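Long-range contacts in beta-galactosidase (Trichoderma reesei, PDB 3OG2), which probably hydrolyses terminal non-reducing beta-D-galactose residues from beta-D-galactosides: residues L52-L57 against E989-P994; W79-G84 against R837-E842; L891-P896 against G946-N951. All blocks are in the same frame, centred on the assembly; numbering follows the deposited sequence.

Contact 1 (L52-L57 against E989-P994)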
loop_
_atom_site.group_PDB
_atom_site.type_symbol
_atom_site.label_atom_id
_atom_site.label_comp_id
_atom_site.label_asym_id
_atom_site.label_seq_id
_atom_site.Cartn_x
_atom_site.Cartn_y
_atom_site.Cartn_z
ATOM N N LEU A 52 3.586 8.398 -0.309
ATOM C CA LEU A 52 5.050 8.446 -0.244
ATOM C C LEU A 52 5.474 9.746 -0.922
ATOM O O LEU A 52 5.747 9.738 -2.139
ATOM C CB LEU A 52 5.684 7.208 -0.918
ATOM C CG LEU A 52 7.221 7.203 -0.872
ATOM C CD1 LEU A 52 7.762 7.285 0.525
ATOM C CD2 LEU A 52 7.731 5.937 -1.563
ATOM N N PRO A 53 5.469 10.855 -0.192
ATOM C CA PRO A 53 5.719 12.178 -0.806
ATOM C C PRO A 53 7.200 12.448 -0.952
ATOM O O PRO A 53 7.693 13.539 -0.593
ATOM C CB PRO A 53 5.042 13.119 0.194
ATOM C CG PRO A 53 5.284 12.444 1.540
ATOM C CD PRO A 53 5.128 10.950 1.231
ATOM N N VAL A 54 7.900 11.476 -1.519
ATOM C CA VAL A 54 9.364 11.607 -1.761
ATOM C C VAL A 54 9.587 11.110 -3.172
ATOM O O VAL A 54 9.717 9.884 -3.403
ATOM C CB VAL A 54 10.181 10.776 -0.795
ATOM C CG1 VAL A 54 11.695 10.926 -1.077
ATOM C CG2 VAL A 54 9.904 11.176 0.663
ATOM N N PRO A 55 9.581 12.019 -4.135
ATOM C CA PRO A 55 9.623 11.611 -5.533
ATOM C C PRO A 55 10.777 10.686 -5.882
ATOM O O PRO A 55 10.588 9.750 -6.701
ATOM C CB PRO A 55 9.754 12.949 -6.285
ATOM C CG PRO A 55 9.150 13.963 -5.387
ATOM C CD PRO A 55 9.374 13.478 -3.973
ATOM N N SER A 56 11.937 10.931 -5.273
ATOM C CA SER A 56 13.097 10.081 -5.638
ATOM C C SER A 56 13.071 8.684 -5.029
ATOM O O SER A 56 13.957 7.859 -5.332
ATOM C CB SER A 56 14.401 10.843 -5.299
ATOM O OG SER A 56 14.381 11.158 -3.914
ATOM N N LEU A 57 12.057 8.359 -4.194
ATOM C CA LEU A 57 11.913 6.991 -3.704
ATOM C C LEU A 57 10.931 6.161 -4.515
ATOM O O LEU A 57 10.868 4.948 -4.291
ATOM C CB LEU A 57 11.443 7.015 -2.227
ATOM C CG LEU A 57 12.616 7.282 -1.264
ATOM C CD1 LEU A 57 12.037 7.430 0.146
ATOM C CD2 LEU A 57 13.662 6.163 -1.315
ATOM N N GLU A 989 16.803 12.397 -2.865
ATOM C CA GLU A 989 16.927 13.841 -2.758
ATOM C C GLU A 989 16.023 14.346 -1.669
ATOM O O GLU A 989 14.848 13.915 -1.551
ATOM C CB GLU A 989 16.499 14.476 -4.089
ATOM C CG GLU A 989 17.467 14.040 -5.202
ATOM C CD GLU A 989 17.384 14.998 -6.357
ATOM O OE1 GLU A 989 16.954 16.146 -6.081
ATOM O OE2 GLU A 989 17.735 14.574 -7.490
ATOM N N VAL A 990 16.516 15.295 -0.900
ATOM C CA VAL A 990 15.704 15.878 0.169
ATOM C C VAL A 990 14.577 16.696 -0.425
ATOM O O VAL A 990 14.781 17.509 -1.326
ATOM C CB VAL A 990 16.611 16.769 1.059
ATOM C CG1 VAL A 990 15.770 17.460 2.104
ATOM C CG2 VAL A 990 17.744 15.918 1.652
ATOM N N VAL A 991 13.403 16.502 0.130
ATOM C CA VAL A 991 12.241 17.285 -0.294
ATOM C C VAL A 991 12.354 18.665 0.315
ATOM O O VAL A 991 12.523 18.774 1.537
ATOM C CB VAL A 991 10.977 16.534 0.165
ATOM C CG1 VAL A 991 9.743 17.355 -0.144
ATOM C CG2 VAL A 991 10.874 15.181 -0.524
ATOM N N LYS A 992 12.278 19.681 -0.518
ATOM C CA LYS A 992 12.517 21.074 -0.121
ATOM C C LYS A 992 11.257 21.756 0.360
ATOM O O LYS A 992 10.739 22.679 -0.284
ATOM C CB LYS A 992 13.118 21.858 -1.305
ATOM C CG LYS A 992 14.381 21.199 -1.858
ATOM C CD LYS A 992 15.122 22.016 -2.921
ATOM C CE LYS A 992 16.373 21.318 -3.420
ATOM N NZ LYS A 992 16.436 21.012 -4.871
ATOM N N GLY A 993 10.725 21.309 1.498
ATOM C CA GLY A 993 9.537 21.963 2.027
ATOM C C GLY A 993 9.865 23.385 2.480
ATOM O O GLY A 993 10.924 23.636 3.077
ATOM N N PRO A 994 9.037 24.392 2.198
ATOM C CA PRO A 994 9.292 25.750 2.675
ATOM C C PRO A 994 9.448 25.864 4.178
ATOM O O PRO A 994 8.792 25.188 4.957
ATOM C CB PRO A 994 8.012 26.477 2.239
ATOM C CG PRO A 994 7.756 25.786 0.932
ATOM C CD PRO A 994 7.855 24.322 1.315
HETATM O O HOH W 1 12.847 13.230 -3.392
#
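S56 and E989 are joined by a direct bond and by a bridging water. The S56 hydroxyl sits between its own backbone N and carbonyl carbon (chi1 58°), and from there OG accepts a hydrogen bond from the E989 backbone N at 2.9 Å, with an N-H...O angle of 157°. Water 1 lies 2.6 Å from S56 OG and donates to E989 O at 2.8 Å, so the hydroxyl holds E989 N directly and E989 O through the water. Serine suits the place because its short arm can serve a backbone amide and a water together. Further along the two segments, V991 offers a single methyl. CG2, anti to the carbonyl carbon of V991, rests 3.6 Å from P53 O and 4.1 Å from P55 CD, the proline ring and the valine crossing at about a right angle. V54 CG2 adds a looser touch. P53 O thus faces carbon and, although buried here, has no polar partner. F926 and F836 also pack against V991. P53 centres an inverse gamma turn in the loop between strand 38-47 and helix 58-66, a beta-alpha loop of the TIM barrel, here met by the chain's C-terminal tail.

Contact 2 (W79-G84 against R837-E842)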
loop_
_atom_site.group_PDB
_atom_site.type_symbol
_atom_site.label_atom_id
_atom_site.label_comp_id
_atom_site.label_asym_id
_atom_site.label_seq_id
_atom_site.Cartn_x
_atom_site.Cartn_y
_atom_site.Cartn_z
ATOM N N TRP A 79 -8.237 12.742 -5.038
ATOM C CA TRP A 79 -8.773 14.044 -5.467
ATOM C C TRP A 79 -8.642 15.066 -4.341
ATOM O O TRP A 79 -8.311 16.239 -4.608
ATOM C CB TRP A 79 -10.245 13.784 -5.867
ATOM C CG TRP A 79 -11.059 14.974 -6.244
ATOM C CD1 TRP A 79 -10.678 16.283 -6.539
ATOM C CD2 TRP A 79 -12.493 14.954 -6.378
ATOM N NE1 TRP A 79 -11.781 17.034 -6.835
ATOM C CE2 TRP A 79 -12.910 16.251 -6.744
ATOM C CE3 TRP A 79 -13.454 13.962 -6.219
ATOM C CZ2 TRP A 79 -14.242 16.575 -6.953
ATOM C CZ3 TRP A 79 -14.778 14.265 -6.422
ATOM C CH2 TRP A 79 -15.157 15.570 -6.784
ATOM N N ALA A 80 -8.911 14.684 -3.107
ATOM C CA ALA A 80 -8.926 15.625 -1.976
ATOM C C ALA A 80 -7.574 16.346 -1.834
ATOM O O ALA A 80 -7.548 17.454 -1.301
ATOM C CB ALA A 80 -9.241 14.889 -0.675
ATOM N N LEU A 81 -6.470 15.723 -2.297
ATOM C CA LEU A 81 -5.156 16.422 -2.220
ATOM C C LEU A 81 -4.906 17.357 -3.382
ATOM O O LEU A 81 -4.042 18.234 -3.230
ATOM C CB LEU A 81 -4.046 15.351 -2.156
ATOM C CG LEU A 81 -4.051 14.540 -0.827
ATOM C CD1 LEU A 81 -3.071 13.374 -0.979
ATOM C CD2 LEU A 81 -3.677 15.433 0.331
ATOM N N LEU A 82 -5.616 17.124 -4.508
ATOM C CA LEU A 82 -5.313 17.885 -5.728
ATOM C C LEU A 82 -6.300 18.972 -6.017
ATOM O O LEU A 82 -6.031 19.812 -6.893
ATOM C CB LEU A 82 -5.292 16.907 -6.920
ATOM C CG LEU A 82 -4.352 15.720 -6.730
ATOM C CD1 LEU A 82 -4.209 14.980 -8.061
ATOM C CD2 LEU A 82 -2.966 16.137 -6.240
ATOM N N GLU A 83 -7.449 19.011 -5.354
ATOM C CA GLU A 83 -8.406 20.100 -5.568
ATOM C C GLU A 83 -8.979 20.513 -4.219
ATOM O O GLU A 83 -10.192 20.540 -4.003
ATOM C CB GLU A 83 -9.490 19.728 -6.598
ATOM C CG GLU A 83 -10.152 20.985 -7.171
ATOM C CD GLU A 83 -11.359 20.705 -8.036
ATOM O OE1 GLU A 83 -11.827 19.581 -8.098
ATOM O OE2 GLU A 83 -11.862 21.674 -8.665
ATOM N N GLY A 84 -8.044 20.827 -3.296
ATOM C CA GLY A 84 -8.494 21.251 -1.965
ATOM C C GLY A 84 -9.339 22.504 -2.013
ATOM O O GLY A 84 -10.228 22.675 -1.179
ATOM N N ARG A 837 2.844 21.530 0.869
ATOM C CA ARG A 837 2.507 20.308 1.632
ATOM C C ARG A 837 1.036 19.935 1.484
ATOM O O ARG A 837 0.674 18.839 1.948
ATOM C CB ARG A 837 2.906 20.467 3.107
ATOM C CG ARG A 837 4.420 20.746 3.248
ATOM C CD ARG A 837 4.843 20.710 4.700
ATOM N NE ARG A 837 6.275 21.024 4.905
ATOM C CZ ARG A 837 6.802 22.231 4.756
ATOM N NH1 ARG A 837 6.125 23.309 4.389
ATOM N NH2 ARG A 837 8.099 22.400 4.984
ATOM N N GLY A 838 0.226 20.759 0.840
ATOM C CA GLY A 838 -1.103 20.349 0.439
ATOM C C GLY A 838 -2.183 20.732 1.426
ATOM O O GLY A 838 -1.936 21.293 2.498
ATOM N N PRO A 839 -3.420 20.432 1.022
ATOM C CA PRO A 839 -4.586 20.991 1.692
ATOM C C PRO A 839 -4.918 20.325 3.033
ATOM O O PRO A 839 -5.764 20.887 3.732
ATOM C CB PRO A 839 -5.752 20.729 0.696
ATOM C CG PRO A 839 -5.273 19.555 -0.145
ATOM C CD PRO A 839 -3.768 19.702 -0.243
ATOM N N LEU A 840 -4.365 19.169 3.369
ATOM C CA LEU A 840 -4.807 18.424 4.561
ATOM C C LEU A 840 -3.734 18.416 5.652
ATOM O O LEU A 840 -4.061 18.104 6.801
ATOM C CB LEU A 840 -5.160 16.983 4.198
ATOM C CG LEU A 840 -6.197 16.858 3.060
ATOM C CD1 LEU A 840 -6.537 15.400 2.840
ATOM C CD2 LEU A 840 -7.462 17.663 3.397
ATOM N N ASN A 841 -2.493 18.805 5.330
ATOM C CA ASN A 841 -1.392 18.633 6.276
ATOM C C ASN A 841 -1.609 19.277 7.632
ATOM O O ASN A 841 -1.275 18.672 8.657
ATOM C CB ASN A 841 -0.094 19.156 5.581
ATOM C CG ASN A 841 1.148 18.889 6.434
ATOM O OD1 ASN A 841 1.451 17.712 6.695
ATOM N ND2 ASN A 841 1.839 19.943 6.837
ATOM N N GLU A 842 -2.135 20.518 7.611
ATOM C CA GLU A 842 -2.374 21.251 8.840
ATOM C C GLU A 842 -3.803 21.177 9.331
ATOM O O GLU A 842 -4.717 21.334 8.510
ATOM C CB GLU A 842 -2.315 22.767 8.639
ATOM C CG GLU A 842 -1.028 23.205 8.146
ATOM C CD GLU A 842 -0.897 24.699 7.849
ATOM O OE1 GLU A 842 -1.705 25.649 8.100
ATOM O OE2 GLU A 842 0.218 24.873 7.308
#
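The carbonyl oxygen W79 O takes two backbone donors, L82 N at 2.8 Å and E83 N at 3.0 Å, and so ties the short helical turn that sets A80 and L81 against P839 and L840. Within the turn, W79 NE1 donates to E83 OE1 at 2.8 Å, close to the indole plane and on the carboxylate's anti lone pair, while G87 N and N152 ND2 hold OE2. Across the contact, the P839 ring reaches two carbonyls with carbon: CG lies 3.3 Å from A80 O, and CD lies 3.3 Å from L81 O. Its CB comes 3.9 Å from G84 CA, where any side chain at G84 would collide with it, so glycine fits. L81 and L840 cross at about a right angle, CD2 of L81 lying 3.8 Å from CD1 of L840. Leucine suits both buried places. An alanine in place of P839 would keep CB near G84 but would probably leave a gap beside the carbonyls of A80 and L81 and let the backbone turn more freely. The join therefore rests on fit and van der Waals contact, rather than on polar bonds between the two segments.

Contact 3 (L891-P896 against G946-N951)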
loop_
_atom_site.group_PDB
_atom_site.type_symbol
_atom_site.label_atom_id
_atom_site.label_comp_id
_atom_site.label_asym_id
_atom_site.label_seq_id
_atom_site.Cartn_x
_atom_site.Cartn_y
_atom_site.Cartn_z
ATOM N N LEU A 891 17.037 18.698 14.940
ATOM C CA LEU A 891 17.617 17.361 14.948
ATOM C C LEU A 891 18.616 17.292 13.816
ATOM O O LEU A 891 18.236 17.069 12.688
ATOM C CB LEU A 891 16.514 16.305 14.779
ATOM C CG LEU A 891 16.967 14.855 14.550
ATOM C CD1 LEU A 891 17.794 14.307 15.685
ATOM C CD2 LEU A 891 15.714 13.993 14.252
ATOM N N PRO A 892 19.901 17.479 14.076
ATOM C CA PRO A 892 20.906 17.291 13.035
ATOM C C PRO A 892 21.105 15.801 12.794
ATOM O O PRO A 892 21.173 15.048 13.754
ATOM C CB PRO A 892 22.179 17.906 13.620
ATOM C CG PRO A 892 21.731 18.615 14.831
ATOM C CD PRO A 892 20.508 17.889 15.350
ATOM N N LEU A 893 21.219 15.389 11.554
ATOM C CA LEU A 893 21.550 14.000 11.246
ATOM C C LEU A 893 22.742 13.980 10.329
ATOM O O LEU A 893 22.867 14.876 9.480
ATOM C CB LEU A 893 20.406 13.299 10.494
ATOM C CG LEU A 893 19.180 13.006 11.353
ATOM C CD1 LEU A 893 18.077 12.396 10.480
ATOM C CD2 LEU A 893 19.530 12.118 12.539
ATOM N N HIS A 894 23.674 13.057 10.462
ATOM C CA HIS A 894 24.862 12.946 9.620
ATOM C C HIS A 894 25.086 11.442 9.450
ATOM O O HIS A 894 25.897 10.831 10.124
ATOM C CB HIS A 894 26.057 13.680 10.281
ATOM C CG HIS A 894 25.747 15.174 10.323
ATOM N ND1 HIS A 894 25.233 15.828 11.451
ATOM C CD2 HIS A 894 25.718 16.119 9.351
ATOM C CE1 HIS A 894 24.978 17.076 11.195
ATOM N NE2 HIS A 894 25.284 17.281 9.925
ATOM N N LEU A 895 24.285 10.832 8.609
ATOM C CA LEU A 895 24.283 9.411 8.374
ATOM C C LEU A 895 24.774 9.087 6.963
ATOM O O LEU A 895 24.596 9.907 6.058
ATOM C CB LEU A 895 22.826 8.874 8.548
ATOM C CG LEU A 895 22.301 8.966 9.985
ATOM C CD1 LEU A 895 20.794 8.678 10.002
ATOM C CD2 LEU A 895 23.025 8.009 10.907
ATOM N N PRO A 896 25.390 7.923 6.747
ATOM C CA PRO A 896 25.959 7.570 5.429
ATOM C C PRO A 896 24.904 7.104 4.425
ATOM O O PRO A 896 24.920 5.968 3.954
ATOM C CB PRO A 896 26.952 6.463 5.796
ATOM C CG PRO A 896 26.272 5.758 6.966
ATOM C CD PRO A 896 25.652 6.876 7.751
ATOM N N GLY A 946 14.382 11.769 2.769
ATOM C CA GLY A 946 13.717 12.606 1.754
ATOM C C GLY A 946 12.897 13.614 2.501
ATOM O O GLY A 946 13.044 14.838 2.341
ATOM N N ILE A 947 12.013 13.164 3.378
ATOM C CA ILE A 947 11.343 14.026 4.339
ATOM C C ILE A 947 12.376 14.382 5.448
ATOM O O ILE A 947 12.519 15.568 5.733
ATOM C CB ILE A 947 10.072 13.401 4.916
ATOM C CG1 ILE A 947 9.010 13.142 3.833
ATOM C CG2 ILE A 947 9.507 14.313 6.007
ATOM C CD1 ILE A 947 8.541 14.387 3.077
ATOM N N LEU A 948 13.053 13.365 5.956
ATOM C CA LEU A 948 14.241 13.662 6.769
ATOM C C LEU A 948 15.468 13.925 5.910
ATOM O O LEU A 948 15.661 13.249 4.878
ATOM C CB LEU A 948 14.543 12.440 7.629
ATOM C CG LEU A 948 13.689 12.277 8.879
ATOM C CD1 LEU A 948 13.797 10.870 9.440
ATOM C CD2 LEU A 948 14.099 13.294 9.970
ATOM N N ASP A 949 16.341 14.834 6.309
ATOM C CA ASP A 949 17.609 15.135 5.704
ATOM C C ASP A 949 18.665 14.399 6.516
ATOM O O ASP A 949 18.916 14.726 7.689
ATOM C CB ASP A 949 17.821 16.662 5.690
ATOM C CG ASP A 949 19.112 17.058 5.000
ATOM O OD1 ASP A 949 19.976 16.189 4.752
ATOM O OD2 ASP A 949 19.328 18.280 4.732
ATOM N N TYR A 950 19.275 13.370 5.945
ATOM C CA TYR A 950 20.231 12.543 6.653
ATOM C C TYR A 950 21.598 13.187 6.744
ATOM O O TYR A 950 22.508 12.644 7.372
ATOM C CB TYR A 950 20.376 11.161 5.952
ATOM C CG TYR A 950 19.259 10.209 6.336
ATOM C CD1 TYR A 950 17.952 10.620 6.618
ATOM C CD2 TYR A 950 19.525 8.843 6.378
ATOM C CE1 TYR A 950 16.974 9.680 6.950
ATOM C CE2 TYR A 950 18.572 7.900 6.721
ATOM C CZ TYR A 950 17.290 8.350 7.002
ATOM O OH TYR A 950 16.357 7.412 7.329
ATOM N N ASN A 951 21.776 14.376 6.147
ATOM C CA ASN A 951 23.093 15.060 6.208
ATOM C C ASN A 951 22.838 16.534 6.370
ATOM O O ASN A 951 23.269 17.434 5.660
ATOM C CB ASN A 951 23.911 14.700 4.955
ATOM C CG ASN A 951 24.433 13.269 5.074
ATOM O OD1 ASN A 951 23.950 12.313 4.422
ATOM N ND2 ASN A 951 25.459 13.094 5.937
#
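L893, L895, L948 and Y950 form the apolar centre, with L904 of strand 900-908 packed against L893, L895 and Y950. L895 lays CD1 over one face of the Y950 ring, 4.2 Å from the centroid and 26° off the normal, a CH-pi contact. L893 reaches further along, its CD1 lying 4.1 Å from L948 CD2 and 4.3 Å from Y950 CD1. Leucine suits these buried places because its methyls pack on both a ring and aliphatic neighbours, and tyrosine because its flat ring fills the interior while OH still bonds to I902 O. The segments meet where strand 883-894 ends and the loop leads into its antiparallel partner 953-962; the domain belongs to a galactose-binding-like clan, consistent with a jelly-roll sandwich. H894 and N951 form an antiparallel non-hydrogen-bonded pair whose side chains diverge. Next to it, L895 N donates to Y950 O at 2.8 Å, nearly straight at 170°. L893 O lies 3.3 Å from N951 CA, a CA-H...O contact, and a backbone bond between L893 and G952 carries the pairing on. Toward the surface D949 OD1 accepts a hydrogen bond from N951 N at 2.9 Å from above the carboxylate plane, an Asx turn that fixes the main chain just before the exposed N951; aspartate suits it because its carboxylate is one carbon from the backbone.

Contact 1 encloses the other two along the chain and touches each of them. Its centre lies about 13 Å from that of contact 3, and the two are bound by V991 N to G946 O at 2.8 Å, with V54 CG2 packed 3.8 Å from I947 CG1. Contact 2 is about 16 Å away between centres, and contact 1 meets it through R837 NH2 and P994 O, 2.9 Å apart. Contacts 2 and 3 stand about 26 Å apart between centres and do not touch; their nearest atoms are about 7 Å apart. Contact 2 comes closest to the galactose site: the side chain of A80 is about 8 Å from that of I119, a galactose-binding residue, though this model carries no galactose. Contacts 1 and 3 lie away from it.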